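Local atomic coordinates of G protein alpha subunit (Entamoeba histolytica, PDB entry 4FID), a protein that binds guanine nucleotides as the alpha subunit of a heterotrimeric G protein and probably hydrolyses GTP while relaying signals across the membrane. Residues I27-G32 with N314-F319; E37-K42 with D133-E138; T55-S60 with E101-T106. All coordinates share one frame; numbering follows the deposited sequence.

Contact 1. Residues I27-G32 with N314-F319; sequences ILFGGG and NIKRVF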
ATOM      1  N   ILE A  27      -9.913  -6.092  -9.644  1.00 36.52           N
ATOM      2  CA  ILE A  27     -11.315  -5.823  -9.319  1.00 40.93           C
ATOM      3  C   ILE A  27     -11.955  -4.944 -10.399  1.00 43.29           C
ATOM      4  O   ILE A  27     -13.060  -5.215 -10.859  1.00 40.47           O
ATOM      5  CB  ILE A  27     -11.552  -5.111  -7.945  1.00 34.02           C
ATOM      6  CG1 ILE A  27     -11.028  -5.910  -6.744  1.00 30.07           C
ATOM      7  CG2 ILE A  27     -13.023  -4.891  -7.755  1.00 30.77           C
ATOM      8  CD1 ILE A  27     -11.454  -7.315  -6.772  1.00 43.39           C
ATOM      9  N   LEU A  28     -11.249  -3.888 -10.799  1.00 44.32           N
ATOM     10  CA  LEU A  28     -11.813  -2.880 -11.698  1.00 40.66           C
ATOM     11  C   LEU A  28     -11.887  -3.323 -13.146  1.00 44.43           C
ATOM     12  O   LEU A  28     -12.797  -2.933 -13.864  1.00 47.43           O
ATOM     13  CB  LEU A  28     -11.006  -1.581 -11.633  1.00 35.08           C
ATOM     14  CG  LEU A  28     -11.016  -0.834 -10.301  1.00 34.28           C
ATOM     15  CD1 LEU A  28      -9.950   0.270 -10.262  1.00 32.57           C
ATOM     16  CD2 LEU A  28     -12.396  -0.278 -10.054  1.00 29.22           C
ATOM     17  N   PHE A  29     -10.917  -4.112 -13.591  1.00 45.62           N
ATOM     18  CA  PHE A  29     -10.847  -4.440 -15.003  1.00 49.23           C
ATOM     19  C   PHE A  29     -10.755  -5.939 -15.259  1.00 58.83           C
ATOM     20  O   PHE A  29     -11.153  -6.405 -16.322  1.00 65.61           O
ATOM     21  CB  PHE A  29      -9.674  -3.717 -15.666  1.00 49.82           C
ATOM     22  CG  PHE A  29      -9.694  -2.208 -15.499  1.00 48.88           C
ATOM     23  CD1 PHE A  29     -10.614  -1.428 -16.185  1.00 47.56           C
ATOM     24  CD2 PHE A  29      -8.761  -1.571 -14.693  1.00 42.36           C
ATOM     25  CE1 PHE A  29     -10.617  -0.045 -16.048  1.00 44.77           C
ATOM     26  CE2 PHE A  29      -8.757  -0.204 -14.558  1.00 42.28           C
ATOM     27  CZ  PHE A  29      -9.692   0.566 -15.234  1.00 43.80           C
ATOM     28  N   GLY A  30     -10.212  -6.689 -14.299  1.00 59.35           N
ATOM     29  CA  GLY A  30     -10.206  -8.140 -14.380  1.00 59.04           C
ATOM     30  C   GLY A  30     -11.587  -8.640 -13.986  1.00 60.74           C
ATOM     31  O   GLY A  30     -12.574  -7.920 -14.125  1.00 66.49           O
ATOM     32  N   GLY A  31     -11.676  -9.860 -13.480  1.00 54.93           N
ATOM     33  CA  GLY A  31     -12.961 -10.351 -13.016  1.00 58.35           C
ATOM     34  C   GLY A  31     -13.136 -10.341 -11.504  1.00 53.84           C
ATOM     35  O   GLY A  31     -13.977 -11.051 -10.946  1.00 51.20           O
ATOM     36  N   GLY A  32     -12.343  -9.534 -10.822  1.00 45.36           N
ATOM     37  CA  GLY A  32     -12.376  -9.574  -9.378  1.00 42.21           C
ATOM     38  C   GLY A  32     -11.956 -10.935  -8.868  1.00 42.41           C
ATOM     39  O   GLY A  32     -11.306 -11.712  -9.569  1.00 46.14           O
ATOM     40  N   ASN A 314     -10.491   6.242  -7.058  1.00 41.43           N
ATOM     41  CA  ASN A 314      -9.207   6.887  -7.323  1.00 38.09           C
ATOM     42  C   ASN A 314      -8.312   6.078  -8.274  1.00 37.48           C
ATOM     43  O   ASN A 314      -7.790   6.610  -9.242  1.00 42.64           O
ATOM     44  CB  ASN A 314      -8.467   7.155  -6.005  1.00 40.33           C
ATOM     45  CG  ASN A 314      -7.182   7.966  -6.197  1.00 36.26           C
ATOM     46  OD1 ASN A 314      -6.076   7.445  -6.071  1.00 34.36           O
ATOM     47  ND2 ASN A 314      -7.333   9.242  -6.494  1.00 33.97           N
ATOM     48  N   ILE A 315      -8.123   4.793  -8.008  1.00 35.61           N
ATOM     49  CA  ILE A 315      -7.272   3.996  -8.894  1.00 38.12           C
ATOM     50  C   ILE A 315      -7.827   3.861 -10.321  1.00 43.42           C
ATOM     51  O   ILE A 315      -7.056   3.831 -11.282  1.00 45.10           O
ATOM     52  CB  ILE A 315      -6.968   2.595  -8.324  1.00 37.07           C
ATOM     53  CG1 ILE A 315      -6.162   2.704  -7.032  1.00 35.91           C
ATOM     54  CG2 ILE A 315      -6.234   1.757  -9.353  1.00 38.47           C
ATOM     55  CD1 ILE A 315      -4.984   3.664  -7.129  1.00 33.24           C
ATOM     56  N   LYS A 316      -9.154   3.785 -10.462  1.00 44.90           N
ATOM     57  CA  LYS A 316      -9.780   3.773 -11.793  1.00 45.96           C
ATOM     58  C   LYS A 316      -9.484   5.061 -12.565  1.00 39.92           C
ATOM     59  O   LYS A 316      -8.993   5.026 -13.685  1.00 43.24           O
ATOM     60  CB  LYS A 316     -11.295   3.557 -11.698  1.00 51.74           C
ATOM     61  CG  LYS A 316     -11.978   3.145 -13.015  1.00 49.05           C
ATOM     62  CD  LYS A 316     -13.470   3.521 -13.033  1.00 49.68           C
ATOM     63  CE  LYS A 316     -14.238   2.769 -14.143  1.00 55.72           C
ATOM     64  NZ  LYS A 316     -15.695   3.183 -14.331  1.00 56.79           N
ATOM     65  N   ARG A 317      -9.765   6.203 -11.957  1.00 35.58           N
ATOM     66  CA  ARG A 317      -9.518   7.478 -12.612  1.00 41.35           C
ATOM     67  C   ARG A 317      -8.040   7.615 -12.980  1.00 47.74           C
ATOM     68  O   ARG A 317      -7.705   8.016 -14.094  1.00 52.32           O
ATOM     69  CB  ARG A 317     -10.014   8.632 -11.733  1.00 42.16           C
ATOM     70  CG  ARG A 317      -9.628  10.016 -12.184  1.00 56.41           C
ATOM     71  CD  ARG A 317      -9.985  11.048 -11.122  1.00 68.15           C
ATOM     72  NE  ARG A 317      -9.456  10.705  -9.797  1.00 80.76           N
ATOM     73  CZ  ARG A 317      -9.613  11.445  -8.693  1.00 90.96           C
ATOM     74  NH1 ARG A 317     -10.286  12.595  -8.730  1.00101.75           N
ATOM     75  NH2 ARG A 317      -9.099  11.039  -7.539  1.00 82.98           N
ATOM     76  N   VAL A 318      -7.160   7.236 -12.058  1.00 45.98           N
ATOM     77  CA  VAL A 318      -5.724   7.383 -12.273  1.00 45.50           C
ATOM     78  C   VAL A 318      -5.120   6.429 -13.311  1.00 41.14           C
ATOM     79  O   VAL A 318      -4.279   6.824 -14.118  1.00 38.54           O
ATOM     80  CB  VAL A 318      -4.943   7.264 -10.965  1.00 42.85           C
ATOM     81  CG1 VAL A 318      -3.462   7.221 -11.255  1.00 41.26           C
ATOM     82  CG2 VAL A 318      -5.275   8.431 -10.074  1.00 36.93           C
ATOM     83  N   PHE A 319      -5.541   5.174 -13.307  1.00 35.63           N
ATOM     84  CA  PHE A 319      -4.990   4.268 -14.295  1.00 39.31           C
ATOM     85  C   PHE A 319      -5.422   4.653 -15.716  1.00 49.31           C
ATOM     86  O   PHE A 319      -4.727   4.364 -16.697  1.00 44.67           O
ATOM     87  CB  PHE A 319      -5.334   2.818 -13.986  1.00 36.77           C
ATOM     88  CG  PHE A 319      -4.613   1.864 -14.858  1.00 42.73           C
ATOM     89  CD1 PHE A 319      -3.269   1.611 -14.655  1.00 41.54           C
ATOM     90  CD2 PHE A 319      -5.252   1.266 -15.925  1.00 47.86           C
ATOM     91  CE1 PHE A 319      -2.576   0.750 -15.484  1.00 42.56           C
ATOM     92  CE2 PHE A 319      -4.563   0.401 -16.755  1.00 50.55           C
ATOM     93  CZ  PHE A 319      -3.221   0.145 -16.532  1.00 44.41           C
TER
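L28 and K316 bring the two backbones nearest, with L28 CA and K316 CA 7.0 Å apart. L28 lies at the end of helix 18-28, and F29 is the first residue to leave helical geometry. The chain then runs on through G30, G31 and G32. Segment 314-319 is a run of helix 312-332, with the F319 N to I315 O bond (2.9 Å) part of its regular helical pattern. This is the Ras-like domain of a G-alpha protein. The helix that follows the P-loop packs here against the C-terminal helix of the domain. The bound GDP is close by: the side chain of I315 lies about 7 Å from it. I315 also packs on I21, Q24 and L25 of helix 18-28, which extends the interface toward the nucleotide.

The two segments meet by van der Waals packing alone. L28 sends CD1 against the start of K316, at 3.6 Å from K316 N. The same methyl lies 3.8 Å from K316 CB. It also reaches I315 CG2 at 4.1 Å and in this way touches two successive residues of the helix.

F29 takes the next place along. Its CB is directed at segment 314-319, and its CG is anti to the carbonyl carbon (chi1 -56°). L28 CB sits over one face of the ring, off toward the rim. K316 has CG anti to the backbone N (chi1 -164°), and its extended chain leads away from segment 27-32 at the far end. On the way it passes the F29 ring at a slant, with K316 CG 4.1 Å from F29 CZ. One turn further on, the F319 ring also meets F29 at a slant, with F29 CE2 4.0 Å from F319 CD2.

Contact 2. Residues E37-K42 with D133-E138; sequences ERATHK and DYVPTE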
ATOM      1  N   GLU A  37     -11.426 -18.057  -3.956  1.00 56.59           N
ATOM      2  CA  GLU A  37     -10.154 -17.354  -3.805  1.00 54.81           C
ATOM      3  C   GLU A  37     -10.204 -16.448  -2.572  1.00 49.51           C
ATOM      4  O   GLU A  37      -9.305 -16.461  -1.727  1.00 52.21           O
ATOM      5  CB  GLU A  37      -9.833 -16.547  -5.061  1.00 64.84           C
ATOM      6  CG  GLU A  37      -8.452 -15.915  -5.060  1.00 73.35           C
ATOM      7  CD  GLU A  37      -7.945 -15.640  -6.467  1.00 88.41           C
ATOM      8  OE1 GLU A  37      -8.689 -15.919  -7.440  1.00 92.76           O
ATOM      9  OE2 GLU A  37      -6.799 -15.148  -6.600  1.00 92.31           O
ATOM     10  N   ARG A  38     -11.278 -15.681  -2.459  1.00 39.28           N
ATOM     11  CA  ARG A  38     -11.498 -14.855  -1.284  1.00 36.91           C
ATOM     12  C   ARG A  38     -11.449 -15.625   0.042  1.00 38.50           C
ATOM     13  O   ARG A  38     -10.853 -15.164   1.013  1.00 36.47           O
ATOM     14  CB  ARG A  38     -12.834 -14.116  -1.414  1.00 39.89           C
ATOM     15  CG  ARG A  38     -12.780 -12.881  -2.280  1.00 34.97           C
ATOM     16  CD  ARG A  38     -14.050 -12.108  -2.147  1.00 36.64           C
ATOM     17  NE  ARG A  38     -14.973 -12.553  -3.163  1.00 47.98           N
ATOM     18  CZ  ARG A  38     -16.142 -13.123  -2.922  1.00 53.45           C
ATOM     19  NH1 ARG A  38     -16.559 -13.287  -1.675  1.00 51.91           N
ATOM     20  NH2 ARG A  38     -16.893 -13.517  -3.940  1.00 59.28           N
ATOM     21  N   ALA A  39     -12.078 -16.794   0.095  1.00 43.21           N
ATOM     22  CA  ALA A  39     -12.178 -17.522   1.358  1.00 43.20           C
ATOM     23  C   ALA A  39     -10.820 -17.956   1.894  1.00 41.50           C
ATOM     24  O   ALA A  39     -10.678 -18.192   3.086  1.00 46.99           O
ATOM     25  CB  ALA A  39     -13.148 -18.728   1.249  1.00 32.24           C
ATOM     26  N   THR A  40      -9.819 -18.051   1.028  1.00 41.87           N
ATOM     27  CA  THR A  40      -8.457 -18.349   1.495  1.00 49.90           C
ATOM     28  C   THR A  40      -7.869 -17.274   2.440  1.00 45.00           C
ATOM     29  O   THR A  40      -6.925 -17.545   3.182  1.00 47.87           O
ATOM     30  CB  THR A  40      -7.475 -18.529   0.318  1.00 57.11           C
ATOM     31  OG1 THR A  40      -7.061 -17.241  -0.164  1.00 59.29           O
ATOM     32  CG2 THR A  40      -8.123 -19.317  -0.807  1.00 55.47           C
ATOM     33  N   HIS A  41      -8.418 -16.064   2.420  1.00 31.62           N
ATOM     34  CA  HIS A  41      -7.882 -15.002   3.272  1.00 35.29           C
ATOM     35  C   HIS A  41      -8.503 -14.900   4.674  1.00 36.14           C
ATOM     36  O   HIS A  41      -8.129 -14.042   5.458  1.00 38.48           O
ATOM     37  CB  HIS A  41      -7.913 -13.667   2.534  1.00 29.82           C
ATOM     38  CG  HIS A  41      -7.236 -13.726   1.202  1.00 47.33           C
ATOM     39  ND1 HIS A  41      -5.900 -13.428   1.032  1.00 52.22           N
ATOM     40  CD2 HIS A  41      -7.695 -14.100  -0.018  1.00 52.25           C
ATOM     41  CE1 HIS A  41      -5.574 -13.590  -0.238  1.00 51.64           C
ATOM     42  NE2 HIS A  41      -6.647 -13.996  -0.897  1.00 51.24           N
ATOM     43  N   LYS A  42      -9.428 -15.798   4.986  1.00 32.70           N
ATOM     44  CA  LYS A  42     -10.181 -15.727   6.231  1.00 37.19           C
ATOM     45  C   LYS A  42      -9.282 -15.767   7.463  1.00 38.92           C
ATOM     46  O   LYS A  42      -9.513 -15.033   8.425  1.00 44.11           O
ATOM     47  CB  LYS A  42     -11.255 -16.838   6.300  1.00 34.28           C
ATOM     48  CG  LYS A  42     -12.130 -16.815   7.552  1.00 26.72           C
ATOM     49  CD  LYS A  42     -13.153 -17.969   7.584  1.00 33.00           C
ATOM     50  CE  LYS A  42     -13.934 -18.007   8.924  1.00 53.88           C
ATOM     51  NZ  LYS A  42     -15.086 -18.973   8.955  1.00 51.14           N
ATOM     52  N   ASP A 133     -19.980 -17.839   9.703  1.00 72.57           N
ATOM     53  CA  ASP A 133     -19.994 -18.189   8.286  1.00 79.74           C
ATOM     54  C   ASP A 133     -19.291 -17.156   7.410  1.00 70.32           C
ATOM     55  O   ASP A 133     -19.360 -17.228   6.180  1.00 71.58           O
ATOM     56  CB  ASP A 133     -21.429 -18.361   7.797  1.00 96.77           C
ATOM     57  CG  ASP A 133     -22.223 -17.065   7.858  1.00103.82           C
ATOM     58  OD1 ASP A 133     -22.312 -16.476   8.959  1.00104.60           O
ATOM     59  OD2 ASP A 133     -22.762 -16.640   6.810  1.00107.05           O
ATOM     60  N   TYR A 134     -18.623 -16.204   8.055  1.00 59.27           N
ATOM     61  CA  TYR A 134     -17.982 -15.073   7.384  1.00 48.74           C
ATOM     62  C   TYR A 134     -17.065 -15.482   6.239  1.00 46.60           C
ATOM     63  O   TYR A 134     -16.150 -16.274   6.418  1.00 48.27           O
ATOM     64  CB  TYR A 134     -17.209 -14.212   8.410  1.00 46.49           C
ATOM     65  CG  TYR A 134     -16.117 -13.341   7.822  1.00 40.14           C
ATOM     66  CD1 TYR A 134     -16.434 -12.273   6.992  1.00 37.07           C
ATOM     67  CD2 TYR A 134     -14.764 -13.588   8.096  1.00 40.27           C
ATOM     68  CE1 TYR A 134     -15.449 -11.480   6.435  1.00 39.41           C
ATOM     69  CE2 TYR A 134     -13.751 -12.784   7.545  1.00 34.76           C
ATOM     70  CZ  TYR A 134     -14.114 -11.733   6.713  1.00 34.15           C
ATOM     71  OH  TYR A 134     -13.181 -10.913   6.152  1.00 26.19           O
ATOM     72  N   VAL A 135     -17.328 -14.938   5.056  1.00 46.33           N
ATOM     73  CA  VAL A 135     -16.417 -15.064   3.924  1.00 50.36           C
ATOM     74  C   VAL A 135     -15.981 -13.648   3.528  1.00 51.20           C
ATOM     75  O   VAL A 135     -16.821 -12.755   3.369  1.00 49.92           O
ATOM     76  CB  VAL A 135     -17.044 -15.884   2.732  1.00 47.00           C
ATOM     77  CG1 VAL A 135     -18.460 -15.443   2.434  1.00 53.96           C
ATOM     78  CG2 VAL A 135     -16.201 -15.795   1.480  1.00 44.63           C
ATOM     79  N   PRO A 136     -14.656 -13.423   3.423  1.00 49.12           N
ATOM     80  CA  PRO A 136     -14.118 -12.098   3.092  1.00 39.75           C
ATOM     81  C   PRO A 136     -14.681 -11.556   1.791  1.00 35.75           C
ATOM     82  O   PRO A 136     -14.907 -12.309   0.851  1.00 38.22           O
ATOM     83  CB  PRO A 136     -12.612 -12.358   2.953  1.00 34.50           C
ATOM     84  CG  PRO A 136     -12.351 -13.491   3.862  1.00 40.79           C
ATOM     85  CD  PRO A 136     -13.580 -14.380   3.726  1.00 48.34           C
ATOM     86  N   THR A 137     -14.905 -10.249   1.752  1.00 41.93           N
ATOM     87  CA  THR A 137     -15.334  -9.570   0.540  1.00 32.51           C
ATOM     88  C   THR A 137     -14.112  -9.001  -0.199  1.00 35.27           C
ATOM     89  O   THR A 137     -13.010  -8.948   0.348  1.00 31.54           O
ATOM     90  CB  THR A 137     -16.241  -8.400   0.901  1.00 32.11           C
ATOM     91  OG1 THR A 137     -15.453  -7.356   1.509  1.00 31.96           O
ATOM     92  CG2 THR A 137     -17.315  -8.832   1.850  1.00 34.58           C
ATOM     93  N   GLU A 138     -14.303  -8.565  -1.439  1.00 37.29           N
ATOM     94  CA  GLU A 138     -13.210  -7.946  -2.190  1.00 29.45           C
ATOM     95  C   GLU A 138     -12.676  -6.730  -1.469  1.00 32.97           C
ATOM     96  O   GLU A 138     -11.479  -6.421  -1.561  1.00 32.05           O
ATOM     97  CB  GLU A 138     -13.641  -7.581  -3.600  1.00 28.84           C
ATOM     98  CG  GLU A 138     -13.934  -8.810  -4.472  1.00 40.44           C
ATOM     99  CD  GLU A 138     -14.296  -8.450  -5.900  1.00 52.49           C
ATOM    100  OE1 GLU A 138     -13.927  -9.205  -6.818  1.00 60.16           O
ATOM    101  OE2 GLU A 138     -14.946  -7.404  -6.109  1.00 53.92           O
TER
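R38 reaches across to the P136 carbonyl with its guanidinium turned edge-on. R38 NH1 donates to P136 O at 3.2 Å, in the planes of both groups, and the bond is nearly straight at 175°. The arginine chain bends at chi3 (-91°), which turns NE aside. NE then donates to F33 O. E138 lies beyond, with its CG 4.0 Å from R38 CD. The guanidinium and carboxylate planes stand 85° apart, and R38 NE and E138 OE1 remain 5.1 Å from each other. They form no salt bridge. Instead E138 OE1 accepts from F33 N, so both residues hold the backbone of F33.

P136 lays its ring against the type I turn formed by A39 to K42. Its CG packs 3.6 Å from R38 O and also lies near K42 N. Here the chain passes from the Ras-like domain into the all-helical domain typical of G-alpha proteins: segment 37-42 leads into helix 42-62. Segment 133-138 leads into helix 138-143, before the chain returns to the Ras-like strands. T137 is the N-cap of that helix, with OG1 bonded to D140 N.

K42 is extended, with CG anti to the backbone N, and its chain passes Y134. Its CG meets the Y134 ring at a slant, 4.2 Å from CD2, and its CD lies 3.6 Å from Y134 O. NZ goes on to a weak bond with E132 O. The Y134 hydroxyl is bonded to D140 OD2. A39 CB touches V135 CG2 at 4.2 Å.

Contact 3. Residues T55-S60 with E101-T106; sequences TLIEQS and EGIQAT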
ATOM      1  N   THR A  55      -1.400  -5.404  19.908  1.00 37.70           N
ATOM      2  CA  THR A  55      -0.423  -4.333  19.684  1.00 40.87           C
ATOM      3  C   THR A  55      -0.803  -3.043  20.411  1.00 40.50           C
ATOM      4  O   THR A  55       0.022  -2.454  21.102  1.00 33.92           O
ATOM      5  CB  THR A  55      -0.276  -4.010  18.166  1.00 38.36           C
ATOM      6  OG1 THR A  55       0.209  -5.161  17.471  1.00 39.69           O
ATOM      7  CG2 THR A  55       0.671  -2.819  17.920  1.00 31.29           C
ATOM      8  N   LEU A  56      -2.042  -2.591  20.230  1.00 41.30           N
ATOM      9  CA  LEU A  56      -2.506  -1.359  20.873  1.00 41.55           C
ATOM     10  C   LEU A  56      -2.547  -1.498  22.397  1.00 42.60           C
ATOM     11  O   LEU A  56      -2.128  -0.586  23.116  1.00 45.49           O
ATOM     12  CB  LEU A  56      -3.878  -0.899  20.328  1.00 33.32           C
ATOM     13  CG  LEU A  56      -3.931  -0.164  18.986  1.00 27.74           C
ATOM     14  CD1 LEU A  56      -5.351  -0.088  18.375  1.00 24.87           C
ATOM     15  CD2 LEU A  56      -3.359   1.226  19.141  1.00 29.28           C
ATOM     16  N   ILE A  57      -3.049  -2.625  22.894  1.00 37.49           N
ATOM     17  CA  ILE A  57      -3.031  -2.868  24.344  1.00 38.06           C
ATOM     18  C   ILE A  57      -1.612  -2.782  24.919  1.00 40.47           C
ATOM     19  O   ILE A  57      -1.376  -2.064  25.898  1.00 41.64           O
ATOM     20  CB  ILE A  57      -3.634  -4.235  24.724  1.00 31.88           C
ATOM     21  CG1 ILE A  57      -5.086  -4.336  24.259  1.00 28.10           C
ATOM     22  CG2 ILE A  57      -3.557  -4.448  26.215  1.00 26.04           C
ATOM     23  CD1 ILE A  57      -5.741  -5.704  24.511  1.00 25.28           C
ATOM     24  N   GLU A  58      -0.676  -3.514  24.307  1.00 39.42           N
ATOM     25  CA  GLU A  58       0.736  -3.449  24.683  1.00 46.92           C
ATOM     26  C   GLU A  58       1.304  -2.023  24.597  1.00 46.42           C
ATOM     27  O   GLU A  58       1.910  -1.523  25.546  1.00 53.57           O
ATOM     28  CB  GLU A  58       1.566  -4.414  23.833  1.00 58.30           C
ATOM     29  CG  GLU A  58       3.068  -4.180  23.901  1.00 73.01           C
ATOM     30  CD  GLU A  58       3.841  -5.039  22.906  1.00 84.09           C
ATOM     31  OE1 GLU A  58       5.039  -4.760  22.673  1.00 88.63           O
ATOM     32  OE2 GLU A  58       3.249  -5.992  22.355  1.00 85.46           O
ATOM     33  N   GLN A  59       1.100  -1.363  23.471  1.00 44.49           N
ATOM     34  CA  GLN A  59       1.502   0.036  23.330  1.00 48.08           C
ATOM     35  C   GLN A  59       0.838   0.983  24.350  1.00 44.61           C
ATOM     36  O   GLN A  59       1.451   1.953  24.781  1.00 42.97           O
ATOM     37  CB  GLN A  59       1.288   0.541  21.888  1.00 47.12           C
ATOM     38  CG  GLN A  59       2.209  -0.104  20.848  1.00 45.15           C
ATOM     39  CD  GLN A  59       3.695   0.035  21.197  1.00 51.74           C
ATOM     40  OE1 GLN A  59       4.170   1.117  21.572  1.00 51.82           O
ATOM     41  NE2 GLN A  59       4.434  -1.064  21.072  1.00 51.97           N
ATOM     42  N   SER A  60      -0.396   0.723  24.758  1.00 40.93           N
ATOM     43  CA  SER A  60      -0.999   1.638  25.731  1.00 44.38           C
ATOM     44  C   SER A  60      -0.266   1.585  27.070  1.00 46.62           C
ATOM     45  O   SER A  60      -0.322   2.535  27.843  1.00 50.26           O
ATOM     46  CB  SER A  60      -2.490   1.368  25.935  1.00 43.66           C
ATOM     47  OG  SER A  60      -2.685   0.221  26.733  1.00 46.80           O
ATOM     48  N   GLU A 101     -10.970   5.114  25.981  1.00 61.01           N
ATOM     49  CA  GLU A 101     -10.178   6.338  25.889  1.00 60.71           C
ATOM     50  C   GLU A 101      -8.681   6.092  25.733  1.00 50.97           C
ATOM     51  O   GLU A 101      -8.020   6.758  24.949  1.00 50.21           O
ATOM     52  CB  GLU A 101     -10.444   7.212  27.111  1.00 70.78           C
ATOM     53  CG  GLU A 101     -11.925   7.278  27.482  1.00 81.33           C
ATOM     54  CD  GLU A 101     -12.244   8.344  28.534  1.00 90.51           C
ATOM     55  OE1 GLU A 101     -11.356   8.691  29.359  1.00 87.61           O
ATOM     56  OE2 GLU A 101     -13.401   8.827  28.530  1.00 94.62           O
ATOM     57  N   GLY A 102      -8.150   5.116  26.461  1.00 47.10           N
ATOM     58  CA  GLY A 102      -6.712   4.881  26.477  1.00 49.39           C
ATOM     59  C   GLY A 102      -6.184   4.269  25.195  1.00 51.44           C
ATOM     60  O   GLY A 102      -5.066   4.562  24.761  1.00 50.09           O
ATOM     61  N   ILE A 103      -6.997   3.398  24.602  1.00 48.14           N
ATOM     62  CA  ILE A 103      -6.680   2.761  23.342  1.00 41.26           C
ATOM     63  C   ILE A 103      -6.706   3.809  22.216  1.00 46.03           C
ATOM     64  O   ILE A 103      -5.800   3.885  21.370  1.00 43.64           O
ATOM     65  CB  ILE A 103      -7.673   1.614  23.080  1.00 35.72           C
ATOM     66  CG1 ILE A 103      -7.411   0.482  24.060  1.00 33.74           C
ATOM     67  CG2 ILE A 103      -7.523   1.051  21.666  1.00 31.33           C
ATOM     68  CD1 ILE A 103      -6.088  -0.271  23.781  1.00 31.63           C
ATOM     69  N   GLN A 104      -7.738   4.640  22.228  1.00 43.99           N
ATOM     70  CA  GLN A 104      -7.845   5.708  21.252  1.00 48.57           C
ATOM     71  C   GLN A 104      -6.632   6.656  21.318  1.00 51.66           C
ATOM     72  O   GLN A 104      -6.045   7.004  20.293  1.00 55.03           O
ATOM     73  CB  GLN A 104      -9.162   6.455  21.452  1.00 50.66           C
ATOM     74  CG  GLN A 104      -9.741   7.031  20.174  1.00 55.66           C
ATOM     75  CD  GLN A 104      -9.891   5.997  19.073  1.00 54.00           C
ATOM     76  OE1 GLN A 104     -10.152   4.822  19.333  1.00 46.84           O
ATOM     77  NE2 GLN A 104      -9.729   6.436  17.830  1.00 57.29           N
ATOM     78  N   ALA A 105      -6.249   7.056  22.528  1.00 46.62           N
ATOM     79  CA  ALA A 105      -5.047   7.865  22.733  1.00 45.53           C
ATOM     80  C   ALA A 105      -3.774   7.188  22.182  1.00 49.04           C
ATOM     81  O   ALA A 105      -2.872   7.850  21.642  1.00 48.70           O
ATOM     82  CB  ALA A 105      -4.877   8.186  24.222  1.00 37.50           C
ATOM     83  N   THR A 106      -3.707   5.869  22.340  1.00 41.92           N
ATOM     84  CA  THR A 106      -2.564   5.094  21.896  1.00 40.45           C
ATOM     85  C   THR A 106      -2.567   4.991  20.375  1.00 45.18           C
ATOM     86  O   THR A 106      -1.507   5.019  19.732  1.00 44.55           O
ATOM     87  CB  THR A 106      -2.604   3.684  22.504  1.00 38.68           C
ATOM     88  OG1 THR A 106      -2.512   3.776  23.934  1.00 42.66           O
ATOM     89  CG2 THR A 106      -1.470   2.820  21.963  1.00 34.40           C
TER
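L56 and I57 on one helix meet I103 and T106 on the other, and most of the contact is apolar. L56 points its CB at the partner helix, and its two methyls meet different residues. L56 CD1 touches I103 CG2 at 4.1 Å, where the two side chains are slanted against each other. L56 CD2 touches T106 CG2 at 3.8 Å, and the two side chains run antiparallel as they pass. I103 also presses its CD1 against the backbone at L56 and I57. The same CD1 lies 4.2 Å from I57 CG1. T106 CG2 continues toward the next residues of the other helix, 3.6 Å from Q59 CB.

The helices are set almost perpendicular, at 92°, and the segment axes approach to 9.0 Å. The backbones come nearest at S60 and T106, with CA atoms 5.4 Å apart. This crossing belongs to the all-helical domain inserted in the Ras-like fold of G-alpha proteins. It places helix 101-108 across the far part of the long helix 42-62, away from the nucleotide. L97 of helix 90-99 and M67 of a loop also pack on I57.

The two hydroxyls at the crossing, of S60 and T106, bond within their own helices. T106 OG1 lies beside its backbone N (chi1 -63°) and donates to G102 O at 2.8 Å. T106 N donates to the same oxygen from the opposite face of the carbonyl plane. S60 OG sits between its backbone N and carbonyl carbon (chi1 76°). From there it donates to I57 O at 2.8 Å, tilted out of the carbonyl plane.

How the contacts relate
From the N terminus, the end of helix 18-28 and the loop after it open contact 1. The end of helix 35-39 and the turn into helix 42-62 open contact 2. Helix 42-62 starts the helical domain and opens contact 3. The second halves come in reverse order, so the loops nest without crossing. Contact 3 closes the innermost, within the helical domain. Contact 2 closes the next, near the join between domains. Contact 1 closes the outermost loop, which takes in the helical domain, by joining two helices of the Ras-like domain. Contacts 1 and 2 touch, where I27 and G32 pack on E138. Contact 3 stands apart, its nearest atoms about 17 Å from contact 2.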